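Local coordinates for conserved protein (Methanothermobacter thermautotrophicus, PDB 2WNY) that is of unknown function but belongs to a family of RNA-binding proteins and is encoded in the exosome superoperon, so it probably binds RNA, at residues 12-18 with 52-58; 76-80 with 136-140; 87-91 with 127-133; 94-98 with 108-112. The protein carries 1 engineered substitution. All coordinates share one frame; numbering follows the deposited sequence.

Interaction 1: 12-18 with 52-58. Engineered in segment 12-18: Cys14 (natural residue Arg).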
# COMPACT_ATOMS: atom_id res chain seq x y z
N SER A 12 2.97 5.53 -2.55
CA SER A 12 1.82 6.41 -2.44
C SER A 12 0.74 5.59 -1.74
O SER A 12 0.62 4.38 -2.00
CB SER A 12 1.32 6.85 -3.81
OG SER A 12 2.22 7.73 -4.44
N TYR A 13 -0.02 6.22 -0.85
CA TYR A 13 -1.11 5.51 -0.18
C TYR A 13 -2.35 6.37 -0.13
O TYR A 13 -2.28 7.62 -0.14
CB TYR A 13 -0.71 5.00 1.21
CG TYR A 13 -0.40 6.10 2.19
CD1 TYR A 13 -1.43 6.75 2.89
CD2 TYR A 13 0.91 6.51 2.41
CE1 TYR A 13 -1.16 7.78 3.78
CE2 TYR A 13 1.18 7.53 3.29
CZ TYR A 13 0.15 8.15 3.98
OH TYR A 13 0.43 9.16 4.85
N CYS A 14 -3.49 5.68 -0.14
CA CYS A 14 -4.78 6.31 -0.09
C CYS A 14 -5.72 5.45 0.77
O CYS A 14 -5.74 4.23 0.62
CB CYS A 14 -5.31 6.41 -1.54
SG CYS A 14 -6.79 7.28 -1.66
N LEU A 15 -6.50 6.06 1.65
CA LEU A 15 -7.62 5.33 2.32
C LEU A 15 -8.68 6.31 2.73
O LEU A 15 -8.46 7.53 2.70
CB LEU A 15 -7.18 4.39 3.46
CG LEU A 15 -6.68 4.92 4.81
CD1 LEU A 15 -6.64 3.77 5.80
CD2 LEU A 15 -5.33 5.60 4.68
N MET A 16 -9.87 5.79 3.04
CA MET A 16 -11.03 6.63 3.18
C MET A 16 -11.59 6.55 4.58
O MET A 16 -11.46 5.52 5.25
CB MET A 16 -12.10 6.24 2.16
CG MET A 16 -11.53 5.37 1.06
SD MET A 16 -12.11 5.75 -0.56
CE MET A 16 -10.73 6.74 -1.11
N VAL A 17 -12.19 7.66 5.00
CA VAL A 17 -12.88 7.69 6.28
C VAL A 17 -14.33 8.05 5.99
O VAL A 17 -14.62 9.18 5.56
CB VAL A 17 -12.31 8.74 7.24
CG1 VAL A 17 -13.00 8.66 8.61
CG2 VAL A 17 -10.78 8.58 7.40
N TYR A 18 -15.22 7.09 6.24
CA TYR A 18 -16.65 7.31 6.05
C TYR A 18 -17.24 7.99 7.30
O TYR A 18 -16.57 8.12 8.34
CB TYR A 18 -17.35 6.01 5.66
CG TYR A 18 -17.03 5.62 4.23
CD1 TYR A 18 -17.85 6.01 3.18
CD2 TYR A 18 -15.86 4.91 3.94
CE1 TYR A 18 -17.53 5.69 1.86
CE2 TYR A 18 -15.53 4.60 2.62
CZ TYR A 18 -16.36 4.99 1.60
OH TYR A 18 -16.03 4.69 0.31
N ILE A 52 -16.53 11.48 2.25
CA ILE A 52 -15.41 10.86 2.95
C ILE A 52 -14.32 11.89 3.16
O ILE A 52 -14.28 12.94 2.49
CB ILE A 52 -14.81 9.69 2.16
CG1 ILE A 52 -14.36 10.15 0.75
CG2 ILE A 52 -15.82 8.52 2.06
CD1 ILE A 52 -13.60 9.08 -0.06
N THR A 53 -13.46 11.61 4.12
CA THR A 53 -12.15 12.21 4.14
C THR A 53 -11.26 11.21 3.46
O THR A 53 -11.27 10.03 3.80
CB THR A 53 -11.64 12.46 5.56
OG1 THR A 53 -12.51 13.38 6.21
CG2 THR A 53 -10.25 13.09 5.51
N VAL A 54 -10.50 11.67 2.47
CA VAL A 54 -9.44 10.83 1.91
C VAL A 54 -8.16 11.13 2.67
O VAL A 54 -7.79 12.30 2.82
CB VAL A 54 -9.24 11.10 0.39
CG1 VAL A 54 -7.94 10.49 -0.11
CG2 VAL A 54 -10.40 10.53 -0.38
N LEU A 55 -7.50 10.09 3.16
CA LEU A 55 -6.17 10.21 3.76
C LEU A 55 -5.16 9.73 2.74
O LEU A 55 -5.18 8.56 2.36
CB LEU A 55 -6.08 9.35 5.03
CG LEU A 55 -7.14 9.72 6.09
CD1 LEU A 55 -7.20 8.61 7.17
CD2 LEU A 55 -6.87 11.09 6.72
N ARG A 56 -4.31 10.64 2.28
CA ARG A 56 -3.33 10.37 1.24
C ARG A 56 -1.91 10.74 1.68
O ARG A 56 -1.71 11.65 2.49
CB ARG A 56 -3.64 11.22 0.02
CG ARG A 56 -4.62 10.67 -0.95
CD ARG A 56 -4.68 11.61 -2.17
NE ARG A 56 -6.04 11.76 -2.70
CZ ARG A 56 -6.54 11.09 -3.73
NH1 ARG A 56 -5.80 10.20 -4.39
NH2 ARG A 56 -7.79 11.32 -4.11
N GLY A 57 -0.92 10.07 1.10
CA GLY A 57 0.46 10.44 1.32
C GLY A 57 1.33 9.84 0.25
O GLY A 57 0.91 8.90 -0.46
N ARG A 58 2.50 10.42 0.09
CA ARG A 58 3.58 9.84 -0.69
C ARG A 58 4.77 9.81 0.24
O ARG A 58 5.22 10.86 0.77
CB ARG A 58 3.84 10.63 -1.97
CG ARG A 58 4.70 9.87 -2.99
CD ARG A 58 5.08 10.79 -4.13
NE ARG A 58 6.40 10.49 -4.71
CZ ARG A 58 7.56 10.57 -4.06
NH1 ARG A 58 7.62 10.91 -2.77
NH2 ARG A 58 8.69 10.30 -4.70

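Interaction 2: 76-80 with 136-140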
# COMPACT_ATOMS: atom_id res chain seq x y z
N PHE A 76 4.59 -11.66 2.20
CA PHE A 76 4.41 -12.15 0.83
C PHE A 76 5.45 -13.16 0.30
O PHE A 76 5.38 -13.58 -0.87
CB PHE A 76 4.22 -10.96 -0.12
CG PHE A 76 2.94 -10.23 0.11
CD1 PHE A 76 1.72 -10.90 -0.03
CD2 PHE A 76 2.93 -8.89 0.51
CE1 PHE A 76 0.51 -10.25 0.20
CE2 PHE A 76 1.72 -8.20 0.74
CZ PHE A 76 0.51 -8.89 0.58
N ARG A 77 6.39 -13.56 1.16
CA ARG A 77 7.32 -14.66 0.90
C ARG A 77 6.50 -15.84 0.38
O ARG A 77 5.53 -16.24 1.02
CB ARG A 77 8.06 -15.03 2.20
CG ARG A 77 8.94 -16.31 2.19
CD ARG A 77 10.30 -16.11 1.52
NE ARG A 77 11.06 -14.99 2.07
CZ ARG A 77 12.20 -14.53 1.57
NH1 ARG A 77 12.75 -15.09 0.49
NH2 ARG A 77 12.81 -13.49 2.14
N GLY A 78 6.87 -16.35 -0.80
CA GLY A 78 6.18 -17.48 -1.44
C GLY A 78 4.75 -17.23 -1.89
O GLY A 78 4.01 -18.16 -2.17
N ARG A 79 4.36 -15.96 -1.96
CA ARG A 79 3.01 -15.62 -2.37
C ARG A 79 3.06 -14.72 -3.60
O ARG A 79 2.20 -13.83 -3.78
CB ARG A 79 2.27 -14.94 -1.20
CG ARG A 79 1.89 -15.89 -0.09
CD ARG A 79 1.32 -15.17 1.10
NE ARG A 79 0.04 -14.53 0.79
CZ ARG A 79 -0.69 -13.82 1.65
NH1 ARG A 79 -0.26 -13.62 2.89
NH2 ARG A 79 -1.84 -13.30 1.27
N MET A 80 4.05 -14.94 -4.45
CA MET A 80 4.27 -14.03 -5.58
C MET A 80 3.11 -14.10 -6.58
O MET A 80 2.70 -13.08 -7.14
CB MET A 80 5.62 -14.30 -6.26
CG MET A 80 5.96 -13.34 -7.41
SD MET A 80 6.07 -11.59 -6.97
CE MET A 80 6.12 -10.85 -8.60
N ILE A 136 10.75 -8.14 -7.58
CA ILE A 136 9.97 -8.47 -6.39
C ILE A 136 9.97 -9.98 -6.13
O ILE A 136 10.09 -10.42 -4.97
CB ILE A 136 8.51 -7.90 -6.49
CG1 ILE A 136 8.52 -6.36 -6.58
CG2 ILE A 136 7.64 -8.41 -5.32
CD1 ILE A 136 9.04 -5.60 -5.33
N ARG A 137 9.86 -10.78 -7.20
CA ARG A 137 9.87 -12.23 -7.06
C ARG A 137 11.17 -12.71 -6.40
O ARG A 137 11.15 -13.59 -5.52
CB ARG A 137 9.67 -12.90 -8.43
CG ARG A 137 9.40 -14.42 -8.36
CD ARG A 137 9.78 -15.10 -9.67
NE ARG A 137 11.17 -14.81 -10.02
CZ ARG A 137 12.24 -15.43 -9.52
NH1 ARG A 137 12.11 -16.41 -8.63
NH2 ARG A 137 13.45 -15.06 -9.91
N LYS A 138 12.28 -12.13 -6.84
CA LYS A 138 13.60 -12.39 -6.25
C LYS A 138 13.60 -12.06 -4.75
O LYS A 138 14.15 -12.80 -3.94
CB LYS A 138 14.68 -11.57 -6.98
CG LYS A 138 16.11 -11.87 -6.54
CD LYS A 138 16.52 -13.30 -6.87
CE LYS A 138 17.90 -13.63 -6.31
NZ LYS A 138 18.23 -15.07 -6.49
N ILE A 139 12.97 -10.94 -4.40
CA ILE A 139 12.89 -10.51 -3.00
C ILE A 139 12.00 -11.45 -2.18
O ILE A 139 12.33 -11.77 -1.04
CB ILE A 139 12.45 -9.02 -2.88
CG1 ILE A 139 13.56 -8.09 -3.40
CG2 ILE A 139 12.08 -8.67 -1.43
CD1 ILE A 139 13.10 -6.63 -3.72
N LEU A 140 10.92 -11.92 -2.80
CA LEU A 140 9.97 -12.83 -2.14
C LEU A 140 10.38 -14.30 -2.19
O LEU A 140 9.68 -15.16 -1.64
CB LEU A 140 8.57 -12.66 -2.74
CG LEU A 140 7.94 -11.29 -2.53
CD1 LEU A 140 6.52 -11.24 -3.11
CD2 LEU A 140 7.96 -10.86 -1.05

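Interaction 3: 87-91 with 127-133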
# COMPACT_ATOMS: atom_id res chain seq x y z
N PHE A 87 0.86 -5.59 -10.96
CA PHE A 87 1.87 -4.64 -11.46
C PHE A 87 1.34 -3.91 -12.69
O PHE A 87 0.68 -4.53 -13.52
CB PHE A 87 3.15 -5.39 -11.87
CG PHE A 87 3.95 -5.93 -10.72
CD1 PHE A 87 5.06 -5.24 -10.25
CD2 PHE A 87 3.61 -7.14 -10.12
CE1 PHE A 87 5.82 -5.74 -9.19
CE2 PHE A 87 4.35 -7.65 -9.05
CZ PHE A 87 5.47 -6.95 -8.58
N ASP A 88 1.67 -2.63 -12.86
CA ASP A 88 1.32 -1.94 -14.11
C ASP A 88 2.45 -2.01 -15.15
O ASP A 88 3.48 -2.66 -14.92
CB ASP A 88 0.83 -0.50 -13.87
CG ASP A 88 1.94 0.46 -13.41
OD1 ASP A 88 3.13 0.08 -13.40
OD2 ASP A 88 1.60 1.61 -13.08
N GLU A 89 2.26 -1.34 -16.29
CA GLU A 89 3.25 -1.35 -17.38
C GLU A 89 4.49 -0.49 -17.06
O GLU A 89 5.49 -0.56 -17.78
CB GLU A 89 2.61 -0.93 -18.72
CG GLU A 89 1.67 0.30 -18.63
CD GLU A 89 1.32 0.93 -19.98
OE1 GLU A 89 1.94 0.57 -21.01
OE2 GLU A 89 0.41 1.79 -20.02
N ASN A 90 4.43 0.27 -15.97
CA ASN A 90 5.45 1.27 -15.64
C ASN A 90 6.35 0.98 -14.42
O ASN A 90 7.04 1.89 -13.95
CB ASN A 90 4.79 2.64 -15.43
CG ASN A 90 4.35 3.28 -16.72
OD1 ASN A 90 3.20 3.69 -16.85
ND2 ASN A 90 5.26 3.36 -17.70
N GLY A 91 6.34 -0.24 -13.91
CA GLY A 91 7.17 -0.57 -12.73
C GLY A 91 6.43 -0.59 -11.40
O GLY A 91 6.95 -1.12 -10.40
N ALA A 127 12.07 0.74 -16.39
CA ALA A 127 10.86 0.82 -15.57
C ALA A 127 9.70 0.16 -16.32
O ALA A 127 8.86 0.83 -16.91
CB ALA A 127 10.54 2.28 -15.22
N LYS A 128 9.68 -1.17 -16.28
CA LYS A 128 8.70 -1.96 -17.04
C LYS A 128 8.17 -3.11 -16.19
O LYS A 128 8.83 -3.52 -15.23
CB LYS A 128 9.33 -2.49 -18.33
CG LYS A 128 8.34 -2.66 -19.48
CD LYS A 128 9.03 -3.03 -20.81
CE LYS A 128 9.61 -4.44 -20.79
NZ LYS A 128 9.71 -5.02 -22.16
N ARG A 129 6.98 -3.61 -16.55
CA ARG A 129 6.32 -4.65 -15.75
C ARG A 129 7.22 -5.85 -15.45
O ARG A 129 7.36 -6.24 -14.29
CB ARG A 129 5.00 -5.13 -16.39
CG ARG A 129 4.25 -6.12 -15.49
CD ARG A 129 3.09 -6.79 -16.20
NE ARG A 129 1.81 -6.16 -15.89
CZ ARG A 129 1.12 -5.37 -16.71
NH1 ARG A 129 1.58 -5.08 -17.92
NH2 ARG A 129 -0.04 -4.86 -16.31
N GLU A 130 7.83 -6.42 -16.49
CA GLU A 130 8.61 -7.64 -16.34
C GLU A 130 9.80 -7.46 -15.39
O GLU A 130 10.10 -8.35 -14.60
CB GLU A 130 9.06 -8.21 -17.70
CG GLU A 130 10.07 -7.35 -18.47
CD GLU A 130 10.70 -8.06 -19.66
OE1 GLU A 130 10.19 -9.12 -20.10
OE2 GLU A 130 11.73 -7.55 -20.16
N VAL A 131 10.46 -6.31 -15.48
CA VAL A 131 11.60 -5.99 -14.64
C VAL A 131 11.15 -5.89 -13.17
O VAL A 131 11.74 -6.51 -12.28
CB VAL A 131 12.29 -4.68 -15.10
CG1 VAL A 131 13.56 -4.40 -14.29
CG2 VAL A 131 12.62 -4.74 -16.59
N ALA A 132 10.08 -5.14 -12.94
CA ALA A 132 9.54 -4.96 -11.60
C ALA A 132 9.10 -6.30 -10.98
O ALA A 132 9.46 -6.61 -9.85
CB ALA A 132 8.38 -3.97 -11.62
N VAL A 133 8.36 -7.09 -11.76
CA VAL A 133 7.93 -8.43 -11.36
C VAL A 133 9.14 -9.30 -10.95
O VAL A 133 9.16 -9.87 -9.85
CB VAL A 133 7.13 -9.13 -12.51
CG1 VAL A 133 7.01 -10.63 -12.28
CG2 VAL A 133 5.76 -8.48 -12.66

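Interaction 4: 94-98 with 108-112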
# COMPACT_ATOMS: atom_id res chain seq x y z
N PHE A 94 0.50 -2.26 -7.50
CA PHE A 94 -0.70 -1.76 -6.82
C PHE A 94 -1.25 -2.83 -5.90
O PHE A 94 -1.65 -3.92 -6.35
CB PHE A 94 -1.77 -1.38 -7.83
CG PHE A 94 -1.45 -0.15 -8.60
CD1 PHE A 94 -1.96 1.09 -8.20
CD2 PHE A 94 -0.66 -0.21 -9.74
CE1 PHE A 94 -1.67 2.25 -8.93
CE2 PHE A 94 -0.37 0.94 -10.48
CZ PHE A 94 -0.88 2.17 -10.08
N LEU A 95 -1.28 -2.50 -4.62
CA LEU A 95 -1.67 -3.45 -3.59
C LEU A 95 -2.72 -2.82 -2.70
O LEU A 95 -2.51 -1.74 -2.13
CB LEU A 95 -0.44 -3.84 -2.77
CG LEU A 95 -0.68 -4.82 -1.63
CD1 LEU A 95 -1.26 -6.15 -2.14
CD2 LEU A 95 0.63 -5.04 -0.87
N ARG A 96 -3.86 -3.50 -2.59
CA ARG A 96 -4.94 -3.09 -1.71
C ARG A 96 -5.04 -4.05 -0.54
O ARG A 96 -5.07 -5.28 -0.74
CB ARG A 96 -6.27 -3.10 -2.45
CG ARG A 96 -6.30 -2.33 -3.73
CD ARG A 96 -7.69 -2.30 -4.31
NE ARG A 96 -7.68 -1.64 -5.62
CZ ARG A 96 -8.77 -1.25 -6.27
NH1 ARG A 96 -9.97 -1.45 -5.76
NH2 ARG A 96 -8.65 -0.65 -7.45
N LEU A 97 -5.13 -3.51 0.66
CA LEU A 97 -5.20 -4.32 1.87
C LEU A 97 -6.48 -3.99 2.62
O LEU A 97 -6.90 -2.81 2.67
CB LEU A 97 -3.97 -4.08 2.75
CG LEU A 97 -2.57 -4.43 2.20
CD1 LEU A 97 -1.46 -3.81 3.05
CD2 LEU A 97 -2.35 -5.94 2.07
N ASP A 98 -7.10 -5.03 3.17
CA ASP A 98 -8.33 -4.87 3.93
C ASP A 98 -8.12 -3.92 5.11
O ASP A 98 -7.19 -4.09 5.89
CB ASP A 98 -8.86 -6.22 4.44
CG ASP A 98 -10.26 -6.10 5.03
OD1 ASP A 98 -11.22 -6.34 4.29
OD2 ASP A 98 -10.39 -5.70 6.20
N GLU A 108 -4.16 -8.16 4.61
CA GLU A 108 -4.99 -9.03 3.80
C GLU A 108 -5.20 -8.37 2.45
O GLU A 108 -5.91 -7.37 2.35
CB GLU A 108 -6.32 -9.30 4.52
CG GLU A 108 -7.30 -10.28 3.80
CD GLU A 108 -6.75 -11.70 3.68
OE1 GLU A 108 -6.41 -12.29 4.72
OE2 GLU A 108 -6.67 -12.21 2.54
N PRO A 109 -4.60 -8.94 1.38
CA PRO A 109 -4.79 -8.37 0.05
C PRO A 109 -6.25 -8.53 -0.38
O PRO A 109 -6.87 -9.57 -0.13
CB PRO A 109 -3.86 -9.21 -0.84
CG PRO A 109 -3.66 -10.50 -0.08
CD PRO A 109 -3.80 -10.18 1.38
N VAL A 110 -6.80 -7.48 -0.97
CA VAL A 110 -8.15 -7.54 -1.51
C VAL A 110 -8.16 -6.96 -2.92
O VAL A 110 -7.19 -6.29 -3.33
CB VAL A 110 -9.18 -6.80 -0.62
CG1 VAL A 110 -9.39 -7.53 0.72
CG2 VAL A 110 -8.76 -5.35 -0.40
N ARG A 111 -9.24 -7.19 -3.65
CA ARG A 111 -9.35 -6.72 -5.02
C ARG A 111 -10.26 -5.49 -5.13
O ARG A 111 -10.01 -4.58 -5.93
CB ARG A 111 -9.85 -7.84 -5.93
CG ARG A 111 -8.89 -9.02 -6.02
CD ARG A 111 -7.64 -8.67 -6.80
NE ARG A 111 -6.73 -9.80 -6.94
CZ ARG A 111 -5.73 -9.86 -7.81
NH1 ARG A 111 -5.50 -8.86 -8.65
NH2 ARG A 111 -4.95 -10.94 -7.85
N HIS A 112 -11.32 -5.49 -4.34
CA HIS A 112 -12.26 -4.39 -4.32
C HIS A 112 -12.71 -4.19 -2.88
O HIS A 112 -12.40 -5.00 -1.99
CB HIS A 112 -13.49 -4.68 -5.21
CG HIS A 112 -13.17 -4.90 -6.66
ND1 HIS A 112 -12.51 -3.97 -7.44
CD2 HIS A 112 -13.45 -5.94 -7.49
CE1 HIS A 112 -12.38 -4.44 -8.67
NE2 HIS A 112 -12.94 -5.63 -8.73
O HOH W 1 -5.12 -5.80 5.77

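Interaction 1: 12-18 with 52-58
Gly57 lies under the ring of Tyr13, its CA 3.5 Å from Tyr13 CZ in a CH-pi contact over the ring face. Tyr13 reaches across the neighbouring strand this way because its CG is wedged between the backbone N and the carbonyl carbon (chi1 65°). At the far end Ile52 works with two branches. CG2 sits over one face of the Tyr18 ring, 3.3 Å from Tyr18 CE1, while CD1 meets Met16 SD at 3.7 Å. On the Tyr13 side of the sheet, Val17 CG2 touches Leu55 CD1 at 3.6 Å, and Leu15 CD2 crosses to Leu55 CB. Cys14, an engineered residue, puts SG 3.7 Å from Val54 CG1 and over one face of the Arg56 guanidinium.

Behind these side chains run six antiparallel backbone hydrogen bonds in the pairs Tyr13-Gly57, Leu15-Leu55 and Val17-Thr53. The straightest, Leu55 N to Leu15 O at 2.8 Å, has an angle of 167° at the hydrogen. Helix 23-30 packs on Leu15, Val17 and Leu55. The two faces thus differ chemically: this one is mainly apolar, while the other is mixed, with Arg56 (in a salt bridge with Glu42 of the adjoining strand) and Arg58 beside Met16 and Val54. There the natural arginine at position 14 would probably add positive charge, consistent with an RNA-binding family.

Interaction 2: 76-80 with 136-140
Met80 reaches the end of helix 129-139 through an extended first torsion, CG opposite the backbone N (chi1 -177°), followed by a bend at chi2 (61°). This lays SD 3.9 Å from Ile136 CG2 and equally near the Leu140 CD1 methyl. The chain of Met80 crosses that of Arg137 at about a right angle, with Met80 CG 3.7 Å from Arg137 CG. Leu140 sends its own CG to the side of its backbone N, and both methyls then reach Phe76: CD1 comes to 3.4 Å from Phe76 O and packs against Phe76 CB, while CD2 touches the Phe76 carbonyl carbon.

One hydrogen bond joins the backbones, from Gly78 N to Leu140 O at 3.2 Å, with 160° at the hydrogen. Gly78 N can point there because Phe76 to Arg79 form a type II beta turn, closed by Arg79 N to Phe76 O at 2.8 Å, with Gly78 at positive phi. Arg77 curls round the same carbonyl: its CD lies 3.4 Å from Leu140 O, and one face of its guanidinium rests over Ile139 O without a hydrogen bond. The guanidinium of Arg137 forms a salt bridge with Glu134.

The turn begins at the last residue of helix 62-76, so the contact fastens that helix's end to the C-terminal end of helix 129-139 and to Leu140. Phe72 of helix 62-76 touches both Ile136 and Leu140, and Leu83 from the following loop closes over Phe76 and Leu140.

Interaction 3: 87-91 with 127-133
Phe87 offers one ring face to Val133, whose CG2 stands over it in a CH-pi contact, 3.6 Å from Phe87 CD2 and displaced toward the rim. This is a loop-on-helix contact: a type I beta turn from Asp88 to Gly91 sits against the first turns of helix 129-139, with Lys128 at the N-cap. Ala132 CB comes in from the same side of the ring, beyond the rim, 3.8 Å from Phe87 CD1. Trimming Phe87 to an alanine would probably leave the Val133 methyl without its ring and open a gap beside Ala132.

Arg129 extends along the turn, CG opposite its backbone N (chi1 -175°) and the chain bent further out at chi3. Its guanidinium lies flat on the backbone, one face over the Asp88-Glu89 peptide, with Asp88 C beneath its centre. From there NH2 and NE share a single acceptor through two weak, bent hydrogen bonds, NH2 to Phe87 O at 2.9 Å and NE to Phe87 O at 3.1 Å. The turn is braced from within by an Asx turn, Asp88 OD1 accepting from Asn90 N. At its end Ala132 CB comes 3.4 Å from Gly91 O.

Interaction 4: 94-98 with 108-112
Arg96 runs out over the segment 108-112 in a nearly straight chain. Its CB meets Val110 O at 3.4 Å and also touches the CG2 methyl of Val110. CG, set beside the backbone N (chi1 -54°), carries the chain past the same carbonyl, and Arg96 CD then comes 3.6 Å from Arg111 O. NE passes that oxygen too, without a bond. At the tip, Arg111 O lies over a face of the guanidinium; although Arg96 NH1 approaches Arg111 O to 3.1 Å, the angle is too poor for a hydrogen bond. NH1 also stands 4.0 Å from His112 ND1, the guanidinium and imidazole planes steeply inclined at 77°. Replacing Arg96 by a serine would probably strip Arg111 O of its cover and of the positive group beside it.

The backbones are joined by two bonds, Val110 N to Arg96 O at 2.8 Å and Asp98 N to Glu108 O at 2.8 Å. Past them a water bridges Asp98 O and Glu108 N. Asp98 ends the strand as N-cap of helix 99-103, its OD2 accepting from Lys101 N.

Strand 109-110 is a short, weakly bonded strand at one edge of the antiparallel sheet, returning after that helix to pair with 92-98. The latter is flanked on its other edge by strand 115-122, and Leu95 packs under the sheet on Phe72 and Phe76 of helix 62-76.

Interactions 1 and 4 belong to the same antiparallel sheet, their centres about 14 Å apart, with strand 115-122 running between strands 8-17 and 92-98. Interactions 2 and 3 both use helix 129-139, one at its end and the other at its start, and they touch where Met80 and Ile136 meet Phe87. Phe76 and Arg79 link interaction 2 to Leu95 and Pro109 of interaction 4. Along the chain interaction 1 closes first; then interaction 4 is nested inside interaction 3, and interaction 3 inside interaction 2. Helix 129-139 packs along the loop between helix 62-76 and strand 92-98, about 25 Å or more, centre to centre, from interaction 1.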